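Side-chain contacts in N-alpha-acetyltransferase 30 (Saccharomyces cerevisiae, PDB 6YGA), which catalyses, as the catalytic subunit of the NatC complex, transfer of an acetyl group from acetyl-CoA to the N-terminal methionine of target proteins: residues L22-L27 with Y34-F39; I3-L8 with K97-I102; R143-L146 with D150-K153. All blocks are in the same frame, centred on the assembly; numbering follows the deposited sequence.

Interaction 1 of 3, residues L22-L27 with Y34-F39; sequences LIDADL and YVYRYF
The side chain of Tyr36, on helix 33-40, reaches end-on to helix 13-26 and meets Asp24 and Ile23, so that segments 22-27 and 34-39 touch through this one side chain although their nearest CA atoms, those of Ile23 and Tyr36, are 10.0 Å apart.

The polar part is a single hydrogen bond. Tyr36 OH is the donor and Asp24 OD1 the acceptor, at 2.8 Å. OD1 lies near the plane of the phenol ring, whereas the hydroxyl comes to OD1 from above the carboxylate plane, 61° out of it; the two planes are turned 75° against each other. Asp24 OD2 stays 3.9 Å from Tyr36 OH, so one carboxylate oxygen makes the bond.

The apolar part belongs to Ile23, whose two branches meet different parts of the phenol, one the hydroxyl and one the ring edge. CG2, anti to the backbone N, touches Tyr36 OH at 3.4 Å. CG1 is anti to the carbonyl carbon (chi1 -66°) and carries CD1 along the edge, 3.7 Å from Tyr36 CE1. Ile23 also packs on Cys64 and Val66 of strand 61-72 and on Met83 and Ala85 of strand 76-86, while Phe16, Lys20 and Met83 touch Tyr36. The first helices of the GNAT fold are thereby joined over the central sheet. Arg37, next along helix 33-40, forms a salt bridge with Asp32 of the N-alpha-acetyltransferase 38 chain.

Chemically, a buried phenol spends its proton on a carboxylate at the rim of an apolar cluster; that one directional bond, with Ile23 alongside, should fix where the hydroxyl end of the ring sits against helix 13-26.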
loop_
_atom_site.group_PDB
_atom_site.type_symbol
_atom_site.label_atom_id
_atom_site.label_comp_id
_atom_site.label_asym_id
_atom_site.label_seq_id
_atom_site.Cartn_x
_atom_site.Cartn_y
_atom_site.Cartn_z
ATOM N N LEU A 22 -16.278 -15.176 -21.310
ATOM C CA LEU A 22 -15.325 -14.184 -21.799
ATOM C C LEU A 22 -14.515 -13.586 -20.656
ATOM O O LEU A 22 -13.280 -13.551 -20.704
ATOM C CB LEU A 22 -16.061 -13.081 -22.555
ATOM C CG LEU A 22 -16.456 -13.314 -24.011
ATOM C CD1 LEU A 22 -17.190 -12.096 -24.552
ATOM C CD2 LEU A 22 -15.225 -13.609 -24.844
ATOM N N ILE A 23 -15.199 -13.102 -19.619
ATOM C CA ILE A 23 -14.522 -12.396 -18.537
ATOM C C ILE A 23 -13.619 -13.342 -17.752
ATOM O O ILE A 23 -12.524 -12.962 -17.328
ATOM C CB ILE A 23 -15.561 -11.701 -17.636
ATOM C CG1 ILE A 23 -16.273 -10.586 -18.409
ATOM C CG2 ILE A 23 -14.912 -11.147 -16.377
ATOM C CD1 ILE A 23 -17.422 -9.946 -17.663
ATOM N N ASP A 24 -14.051 -14.594 -17.563
ATOM C CA ASP A 24 -13.275 -15.532 -16.752
ATOM C C ASP A 24 -11.960 -15.917 -17.417
ATOM O O ASP A 24 -10.980 -16.205 -16.720
ATOM C CB ASP A 24 -14.097 -16.789 -16.459
ATOM C CG ASP A 24 -15.125 -16.574 -15.368
ATOM O OD1 ASP A 24 -14.970 -15.613 -14.584
ATOM O OD2 ASP A 24 -16.081 -17.371 -15.288
ATOM N N ALA A 25 -11.912 -15.935 -18.750
ATOM C CA ALA A 25 -10.682 -16.311 -19.439
ATOM C C ALA A 25 -9.549 -15.336 -19.138
ATOM O O ALA A 25 -8.389 -15.744 -19.002
ATOM C CB ALA A 25 -10.931 -16.391 -20.944
ATOM N N ASP A 26 -9.861 -14.041 -19.033
ATOM C CA ASP A 26 -8.826 -13.035 -18.812
ATOM C C ASP A 26 -8.362 -12.981 -17.363
ATOM O O ASP A 26 -7.198 -12.659 -17.103
ATOM C CB ASP A 26 -9.326 -11.651 -19.236
ATOM C CG ASP A 26 -9.387 -11.480 -20.741
ATOM O OD1 ASP A 26 -9.337 -12.496 -21.469
ATOM O OD2 ASP A 26 -9.479 -10.321 -21.197
ATOM N N LEU A 27 -9.240 -13.296 -16.415
ATOM C CA LEU A 27 -8.935 -13.103 -15.004
ATOM C C LEU A 27 -7.959 -14.152 -14.490
ATOM O O LEU A 27 -8.101 -15.345 -14.769
ATOM C CB LEU A 27 -10.215 -13.158 -14.174
ATOM C CG LEU A 27 -11.316 -12.156 -14.514
ATOM C CD1 LEU A 27 -12.442 -12.259 -13.501
ATOM C CD2 LEU A 27 -10.769 -10.737 -14.587
ATOM N N TYR A 34 -22.687 -14.996 -8.430
ATOM C CA TYR A 34 -23.326 -13.879 -7.750
ATOM C C TYR A 34 -22.533 -12.582 -7.853
ATOM O O TYR A 34 -23.082 -11.516 -7.556
ATOM C CB TYR A 34 -23.591 -14.241 -6.292
ATOM C CG TYR A 34 -24.905 -14.960 -6.137
ATOM C CD1 TYR A 34 -26.082 -14.250 -5.937
ATOM C CD2 TYR A 34 -24.980 -16.342 -6.236
ATOM C CE1 TYR A 34 -27.294 -14.897 -5.811
ATOM C CE2 TYR A 34 -26.186 -17.000 -6.112
ATOM C CZ TYR A 34 -27.339 -16.274 -5.899
ATOM O OH TYR A 34 -28.540 -16.932 -5.777
ATOM N N VAL A 35 -21.272 -12.638 -8.281
ATOM C CA VAL A 35 -20.594 -11.415 -8.698
ATOM C C VAL A 35 -21.243 -10.871 -9.964
ATOM O O VAL A 35 -21.531 -9.674 -10.074
ATOM C CB VAL A 35 -19.090 -11.671 -8.905
ATOM C CG1 VAL A 35 -18.389 -10.384 -9.316
ATOM C CG2 VAL A 35 -18.464 -12.241 -7.646
ATOM N N TYR A 36 -21.507 -11.757 -10.929
ATOM C CA TYR A 36 -22.158 -11.339 -12.167
ATOM C C TYR A 36 -23.606 -10.942 -11.923
ATOM O O TYR A 36 -24.129 -10.041 -12.586
ATOM C CB TYR A 36 -22.082 -12.458 -13.204
ATOM C CG TYR A 36 -20.682 -12.751 -13.684
ATOM C CD1 TYR A 36 -20.096 -11.982 -14.680
ATOM C CD2 TYR A 36 -19.946 -13.796 -13.144
ATOM C CE1 TYR A 36 -18.814 -12.243 -15.123
ATOM C CE2 TYR A 36 -18.662 -14.066 -13.580
ATOM C CZ TYR A 36 -18.101 -13.286 -14.570
ATOM O OH TYR A 36 -16.825 -13.545 -15.013
ATOM N N ARG A 37 -24.267 -11.602 -10.973
ATOM C CA ARG A 37 -25.663 -11.290 -10.700
ATOM C C ARG A 37 -25.802 -9.969 -9.954
ATOM O O ARG A 37 -26.829 -9.295 -10.077
ATOM C CB ARG A 37 -26.299 -12.433 -9.917
ATOM C CG ARG A 37 -27.773 -12.590 -10.175
ATOM C CD ARG A 37 -28.181 -14.048 -10.240
ATOM N NE ARG A 37 -27.839 -14.670 -11.516
ATOM C CZ ARG A 37 -28.604 -14.615 -12.601
ATOM N NH1 ARG A 37 -29.753 -13.953 -12.571
ATOM N NH2 ARG A 37 -28.221 -15.218 -13.719
ATOM N N TYR A 38 -24.781 -9.585 -9.184
ATOM C CA TYR A 38 -24.792 -8.283 -8.526
ATOM C C TYR A 38 -24.769 -7.153 -9.547
ATOM O O TYR A 38 -25.450 -6.134 -9.376
ATOM C CB TYR A 38 -23.600 -8.176 -7.573
ATOM C CG TYR A 38 -23.189 -6.761 -7.224
ATOM C CD1 TYR A 38 -23.907 -6.015 -6.300
ATOM C CD2 TYR A 38 -22.069 -6.180 -7.808
ATOM C CE1 TYR A 38 -23.529 -4.726 -5.973
ATOM C CE2 TYR A 38 -21.684 -4.893 -7.489
ATOM C CZ TYR A 38 -22.415 -4.171 -6.572
ATOM O OH TYR A 38 -22.030 -2.890 -6.254
ATOM N N PHE A 39 -23.996 -7.317 -10.622
ATOM C CA PHE A 39 -23.931 -6.301 -11.665
ATOM C C PHE A 39 -25.148 -6.357 -12.583
ATOM O O PHE A 39 -25.847 -5.355 -12.762
ATOM C CB PHE A 39 -22.650 -6.470 -12.487
ATOM C CG PHE A 39 -21.435 -5.820 -11.880
ATOM C CD1 PHE A 39 -21.197 -4.467 -12.061
ATOM C CD2 PHE A 39 -20.517 -6.565 -11.152
ATOM C CE1 PHE A 39 -20.079 -3.864 -11.515
ATOM C CE2 PHE A 39 -19.394 -5.966 -10.603
ATOM C CZ PHE A 39 -19.177 -4.613 -10.785
#

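Interaction 2 of 3, residues I3-L8 with K97-I102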
loop_
_atom_site.group_PDB
_atom_site.type_symbol
_atom_site.label_atom_id
_atom_site.label_comp_id
_atom_site.label_asym_id
_atom_site.label_seq_id
_atom_site.Cartn_x
_atom_site.Cartn_y
_atom_site.Cartn_z
ATOM N N ILE A 3 -18.772 -5.844 -36.555
ATOM C CA ILE A 3 -19.044 -5.847 -35.124
ATOM C C ILE A 3 -20.273 -4.999 -34.816
ATOM O O ILE A 3 -20.439 -3.891 -35.343
ATOM C CB ILE A 3 -17.811 -5.353 -34.350
ATOM C CG1 ILE A 3 -16.599 -6.225 -34.680
ATOM C CG2 ILE A 3 -18.067 -5.382 -32.857
ATOM C CD1 ILE A 3 -16.788 -7.684 -34.330
ATOM N N VAL A 4 -21.143 -5.524 -33.957
ATOM C CA VAL A 4 -22.363 -4.848 -33.529
ATOM C C VAL A 4 -22.345 -4.759 -32.009
ATOM O O VAL A 4 -22.057 -5.752 -31.331
ATOM C CB VAL A 4 -23.622 -5.588 -34.021
ATOM C CG1 VAL A 4 -24.881 -4.905 -33.513
ATOM C CG2 VAL A 4 -23.631 -5.667 -35.541
ATOM N N TYR A 5 -22.642 -3.573 -31.482
ATOM C CA TYR A 5 -22.643 -3.303 -30.048
ATOM C C TYR A 5 -24.079 -3.080 -29.594
ATOM O O TYR A 5 -24.757 -2.179 -30.097
ATOM C CB TYR A 5 -21.779 -2.083 -29.727
ATOM C CG TYR A 5 -20.385 -2.168 -30.302
ATOM C CD1 TYR A 5 -20.107 -1.688 -31.575
ATOM C CD2 TYR A 5 -19.348 -2.737 -29.576
ATOM C CE1 TYR A 5 -18.837 -1.771 -32.109
ATOM C CE2 TYR A 5 -18.072 -2.822 -30.101
ATOM C CZ TYR A 5 -17.823 -2.336 -31.368
ATOM O OH TYR A 5 -16.559 -2.416 -31.903
ATOM N N LYS A 6 -24.537 -3.887 -28.645
ATOM C CA LYS A 6 -25.928 -3.896 -28.225
ATOM C C LYS A 6 -26.006 -4.032 -26.714
ATOM O O LYS A 6 -25.078 -4.549 -26.083
ATOM C CB LYS A 6 -26.696 -5.038 -28.903
ATOM C CG LYS A 6 -25.939 -6.353 -28.932
ATOM C CD LYS A 6 -26.290 -7.165 -30.165
ATOM C CE LYS A 6 -27.764 -7.524 -30.191
ATOM N NZ LYS A 6 -28.131 -8.218 -31.454
ATOM N N PRO A 7 -27.089 -3.558 -26.102
ATOM C CA PRO A 7 -27.251 -3.735 -24.656
ATOM C C PRO A 7 -27.570 -5.181 -24.309
ATOM O O PRO A 7 -28.023 -5.968 -25.142
ATOM C CB PRO A 7 -28.425 -2.814 -24.307
ATOM C CG PRO A 7 -28.541 -1.870 -25.466
ATOM C CD PRO A 7 -28.117 -2.666 -26.660
ATOM N N LEU A 8 -27.333 -5.520 -23.046
ATOM C CA LEU A 8 -27.599 -6.872 -22.572
ATOM C C LEU A 8 -29.098 -7.149 -22.495
ATOM O O LEU A 8 -29.881 -6.310 -22.041
ATOM C CB LEU A 8 -26.967 -7.082 -21.198
ATOM C CG LEU A 8 -27.470 -8.305 -20.428
ATOM C CD1 LEU A 8 -26.806 -9.582 -20.921
ATOM C CD2 LEU A 8 -27.270 -8.127 -18.935
ATOM N N LYS A 97 -12.240 -0.235 -27.108
ATOM C CA LYS A 97 -12.447 1.206 -27.030
ATOM C C LYS A 97 -13.895 1.572 -27.329
ATOM O O LYS A 97 -14.456 2.476 -26.701
ATOM C CB LYS A 97 -11.499 1.925 -27.988
ATOM C CG LYS A 97 -11.717 3.427 -28.071
ATOM C CD LYS A 97 -10.627 4.094 -28.893
ATOM C CE LYS A 97 -10.854 5.591 -28.995
ATOM N NZ LYS A 97 -9.725 6.270 -29.688
ATOM N N LYS A 98 -14.522 0.873 -28.278
ATOM C CA LYS A 98 -15.908 1.177 -28.613
ATOM C C LYS A 98 -16.853 0.759 -27.491
ATOM O O LYS A 98 -17.858 1.431 -27.236
ATOM C CB LYS A 98 -16.292 0.497 -29.926
ATOM C CG LYS A 98 -17.483 1.138 -30.610
ATOM C CD LYS A 98 -17.200 2.598 -30.921
ATOM C CE LYS A 98 -18.413 3.283 -31.522
ATOM N NZ LYS A 98 -18.084 4.656 -31.991
ATOM N N LEU A 99 -16.545 -0.347 -26.808
ATOM C CA LEU A 99 -17.371 -0.774 -25.684
ATOM C C LEU A 99 -17.283 0.216 -24.529
ATOM O O LEU A 99 -18.290 0.502 -23.871
ATOM C CB LEU A 99 -16.957 -2.173 -25.228
ATOM C CG LEU A 99 -17.466 -3.351 -26.061
ATOM C CD1 LEU A 99 -16.692 -4.616 -25.730
ATOM C CD2 LEU A 99 -18.950 -3.562 -25.818
ATOM N N VAL A 100 -16.087 0.745 -24.260
ATOM C CA VAL A 100 -15.948 1.754 -23.217
ATOM C C VAL A 100 -16.715 3.012 -23.596
ATOM O O VAL A 100 -17.408 3.610 -22.765
ATOM C CB VAL A 100 -14.460 2.051 -22.951
ATOM C CG1 VAL A 100 -14.315 3.171 -21.936
ATOM C CG2 VAL A 100 -13.747 0.805 -22.456
ATOM N N GLU A 101 -16.628 3.418 -24.866
ATOM C CA GLU A 101 -17.295 4.641 -25.301
ATOM C C GLU A 101 -18.809 4.524 -25.193
ATOM O O GLU A 101 -19.481 5.472 -24.772
ATOM C CB GLU A 101 -16.886 4.982 -26.736
ATOM C CG GLU A 101 -15.473 5.531 -26.868
ATOM C CD GLU A 101 -15.094 5.840 -28.306
ATOM O OE1 GLU A 101 -15.708 5.257 -29.224
ATOM O OE2 GLU A 101 -14.183 6.668 -28.520
ATOM N N ILE A 102 -19.368 3.371 -25.569
ATOM C CA ILE A 102 -20.820 3.231 -25.515
ATOM C C ILE A 102 -21.296 3.105 -24.071
ATOM O O ILE A 102 -22.404 3.542 -23.739
ATOM C CB ILE A 102 -21.280 2.044 -26.385
ATOM C CG1 ILE A 102 -22.805 2.022 -26.501
ATOM C CG2 ILE A 102 -20.777 0.725 -25.826
ATOM C CD1 ILE A 102 -23.322 0.985 -27.463
#
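On one face of the GNAT sheet, strand 3-7, outermost in this chain's sheet, packs against helix 95-109 through Tyr5, which meets Lys98, Leu99 and Ile102. The short segments run roughly parallel: their axes approach to 9.9 Å and their N-to-C directions differ by 29°.

Lys98 CG lies over one face of the phenol ring, toward its rim, and the two side chains cross at about a right angle. This CG is 3.8 Å from the centroid of the Tyr5 ring and 22° off the normal, which makes a CH-pi contact, and Lys98 CB is 3.5 Å from Tyr5 CZ. The lysine chain runs with CG anti to the backbone N (chi1 -159°) and then bends at chi2, leading the ammonium end away from the strand; Lys98 NZ makes a long salt bridge with Glu101 OE1, at 3.7 Å. Leu99 comes to the rim of the ring instead, with CD2 near its plane and 3.9 Å from Tyr5 CD2. One turn on, Ile102 CD1 touches Tyr5 CB at 4.1 Å.

No hydrogen bond crosses between the segments. Backbone bonds of Val4 with Val51 and Lys6 with Ile49 tie the strand to strand 47-52, whose Tyr48 also touches Ile102, and Leu99 packs on Ile65 of strand 61-72. The helix thus packs over strands 3-7, 47-52 and 61-72, as expected of the GNAT helix that follows the family's acetyl-CoA-binding Arg/Gln-x-x-Gly-x-Gly/Ala motif, matched here by the sequence RGHGIA.

Interaction 3 of 3, residues R143-L146 with D150-K153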
loop_
_atom_site.group_PDB
_atom_site.type_symbol
_atom_site.label_atom_id
_atom_site.label_comp_id
_atom_site.label_asym_id
_atom_site.label_seq_id
_atom_site.Cartn_x
_atom_site.Cartn_y
_atom_site.Cartn_z
ATOM N N ARG A 143 0.367 -2.835 -4.031
ATOM C CA ARG A 143 0.156 -4.279 -4.183
ATOM C C ARG A 143 -1.331 -4.624 -4.258
ATOM O O ARG A 143 -1.784 -5.641 -3.730
ATOM C CB ARG A 143 0.851 -5.057 -3.063
ATOM C CG ARG A 143 2.368 -4.970 -3.113
ATOM C CD ARG A 143 3.024 -5.876 -2.085
ATOM N NE ARG A 143 2.648 -7.272 -2.271
ATOM C CZ ARG A 143 3.241 -8.097 -3.128
ATOM N NH1 ARG A 143 4.240 -7.664 -3.882
ATOM N NH2 ARG A 143 2.835 -9.354 -3.232
ATOM N N TYR A 144 -2.093 -3.757 -4.929
ATOM C CA TYR A 144 -3.525 -3.980 -5.094
ATOM C C TYR A 144 -3.797 -5.271 -5.854
ATOM O O TYR A 144 -4.780 -5.970 -5.579
ATOM C CB TYR A 144 -4.137 -2.778 -5.812
ATOM C CG TYR A 144 -5.642 -2.789 -5.942
ATOM C CD1 TYR A 144 -6.450 -2.254 -4.945
ATOM C CD2 TYR A 144 -6.255 -3.302 -7.075
ATOM C CE1 TYR A 144 -7.828 -2.249 -5.066
ATOM C CE2 TYR A 144 -7.628 -3.304 -7.207
ATOM C CZ TYR A 144 -8.411 -2.776 -6.200
ATOM O OH TYR A 144 -9.780 -2.778 -6.332
ATOM N N TYR A 145 -2.934 -5.609 -6.813
ATOM C CA TYR A 145 -3.035 -6.853 -7.565
ATOM C C TYR A 145 -2.026 -7.894 -7.093
ATOM O O TYR A 145 -1.587 -8.733 -7.886
ATOM C CB TYR A 145 -2.870 -6.589 -9.062
ATOM C CG TYR A 145 -3.978 -5.742 -9.644
ATOM C CD1 TYR A 145 -5.244 -6.274 -9.855
ATOM C CD2 TYR A 145 -3.763 -4.411 -9.977
ATOM C CE1 TYR A 145 -6.264 -5.506 -10.379
ATOM C CE2 TYR A 145 -4.778 -3.634 -10.505
ATOM C CZ TYR A 145 -6.027 -4.187 -10.704
ATOM O OH TYR A 145 -7.049 -3.427 -11.226
ATOM N N LEU A 146 -1.648 -7.846 -5.815
ATOM C CA LEU A 146 -0.809 -8.863 -5.174
ATOM C C LEU A 146 0.515 -8.941 -5.925
ATOM O O LEU A 146 1.193 -7.906 -6.053
ATOM C CB LEU A 146 -1.610 -10.163 -5.102
ATOM C CG LEU A 146 -3.029 -10.038 -4.540
ATOM C CD1 LEU A 146 -3.887 -11.217 -4.973
ATOM C CD2 LEU A 146 -2.993 -9.922 -3.024
ATOM N N ASP A 150 1.059 -2.902 -8.266
ATOM C CA ASP A 150 0.168 -1.872 -7.759
ATOM C C ASP A 150 -0.971 -1.612 -8.744
ATOM O O ASP A 150 -1.026 -2.166 -9.846
ATOM C CB ASP A 150 0.947 -0.585 -7.490
ATOM C CG ASP A 150 2.108 -0.791 -6.532
ATOM O OD1 ASP A 150 2.203 -1.883 -5.933
ATOM O OD2 ASP A 150 2.927 0.144 -6.380
ATOM N N ALA A 151 -1.894 -0.746 -8.338
ATOM C CA ALA A 151 -2.985 -0.315 -9.193
ATOM C C ALA A 151 -3.004 1.201 -9.265
ATOM O O ALA A 151 -2.495 1.896 -8.383
ATOM C CB ALA A 151 -4.346 -0.802 -8.688
ATOM N N PHE A 152 -3.598 1.700 -10.341
ATOM C CA PHE A 152 -3.978 3.097 -10.464
ATOM C C PHE A 152 -5.493 3.194 -10.361
ATOM O O PHE A 152 -6.216 2.334 -10.878
ATOM C CB PHE A 152 -3.509 3.699 -11.795
ATOM C CG PHE A 152 -2.048 4.066 -11.830
ATOM C CD1 PHE A 152 -1.430 4.620 -10.721
ATOM C CD2 PHE A 152 -1.294 3.865 -12.979
ATOM C CE1 PHE A 152 -0.088 4.962 -10.757
ATOM C CE2 PHE A 152 0.050 4.205 -13.019
ATOM C CZ PHE A 152 0.651 4.753 -11.909
ATOM N N LYS A 153 -5.966 4.225 -9.672
ATOM C CA LYS A 153 -7.377 4.578 -9.659
ATOM C C LYS A 153 -7.590 5.674 -10.693
ATOM O O LYS A 153 -7.047 6.775 -10.550
ATOM C CB LYS A 153 -7.807 5.045 -8.270
ATOM C CG LYS A 153 -9.291 5.308 -8.116
ATOM C CD LYS A 153 -9.623 5.709 -6.689
ATOM C CE LYS A 153 -11.106 5.570 -6.412
ATOM N NZ LYS A 153 -11.396 5.661 -4.955
#
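Asp150 grips the backbone of Arg143 across the loop that joins strands 136-141 and 151-157, and Ala151 fits against Tyr144 and Tyr145, which follow Arg143. Arg143 N donates to Asp150 OD1 at 2.8 Å with an almost straight N-H...O angle of 168°, entering from above the carboxylate plane. The arginine side chain does not share in this: its CB points away from the 150-153 segment, and Arg143 NH1 is 6.5 Å from Asp150 OD1. It bends at chi3, and its NH2 hydrogen-bonds Asn147 OD1 instead. Asp150 OD2 has its own partner in a salt bridge with Arg140.

Residues 143-146 form a type I turn closed by Leu146 N to Arg143 O at 3.0 Å. Within it Tyr144 and Tyr145 take different first torsions. Tyr144 has CG anti to the backbone N (chi1 -174°), and its CB sits 3.5 Å from Ala151 CB. In Tyr145, CG is anti to the carbonyl carbon (chi1 -65°), which sets its ring face toward Tyr144: Tyr144 CD2 stands over the centre of the Tyr145 ring, 3.7 Å above its plane. Tyr145 CE2 reaches Ala151 CB at 3.4 Å, so the methyl touches both aromatic side chains. Asp150 O lies in the Tyr145 ring plane, at its edge, 3.5 Å from CD2.

Leu146 touches Glu29, which places this turn beside the loop after helix 13-26, a neighbourhood that in related N-terminal acetyltransferases borders the peptide site. The chemistry implies a divided carboxylate: one oxygen receives the turn's N-H, the other an arginine, which should restrict its rotation and keep it ionised.

Interaction 1 is the buried contact, interaction 2 is partly buried and interaction 3 lies at the surface. The first two share the central sheet but use opposite faces: Ile23 packs on Cys64 and Val66, Leu99 on Ile65 between them in strand 61-72. Their centres are 17 Å apart, and interaction 1 is nested in the chain loop closed by interaction 2. Interaction 3, about 27 Å from interaction 2 between centres, belongs to the far end of the same sheet, next to strand 136-141, outermost within this chain. Chemistry follows place: a hydroxyl-carboxylate bond inside, purely apolar and CH-pi contact at the edge strand, and a carboxylate-to-backbone bond with aromatic packing in the turn.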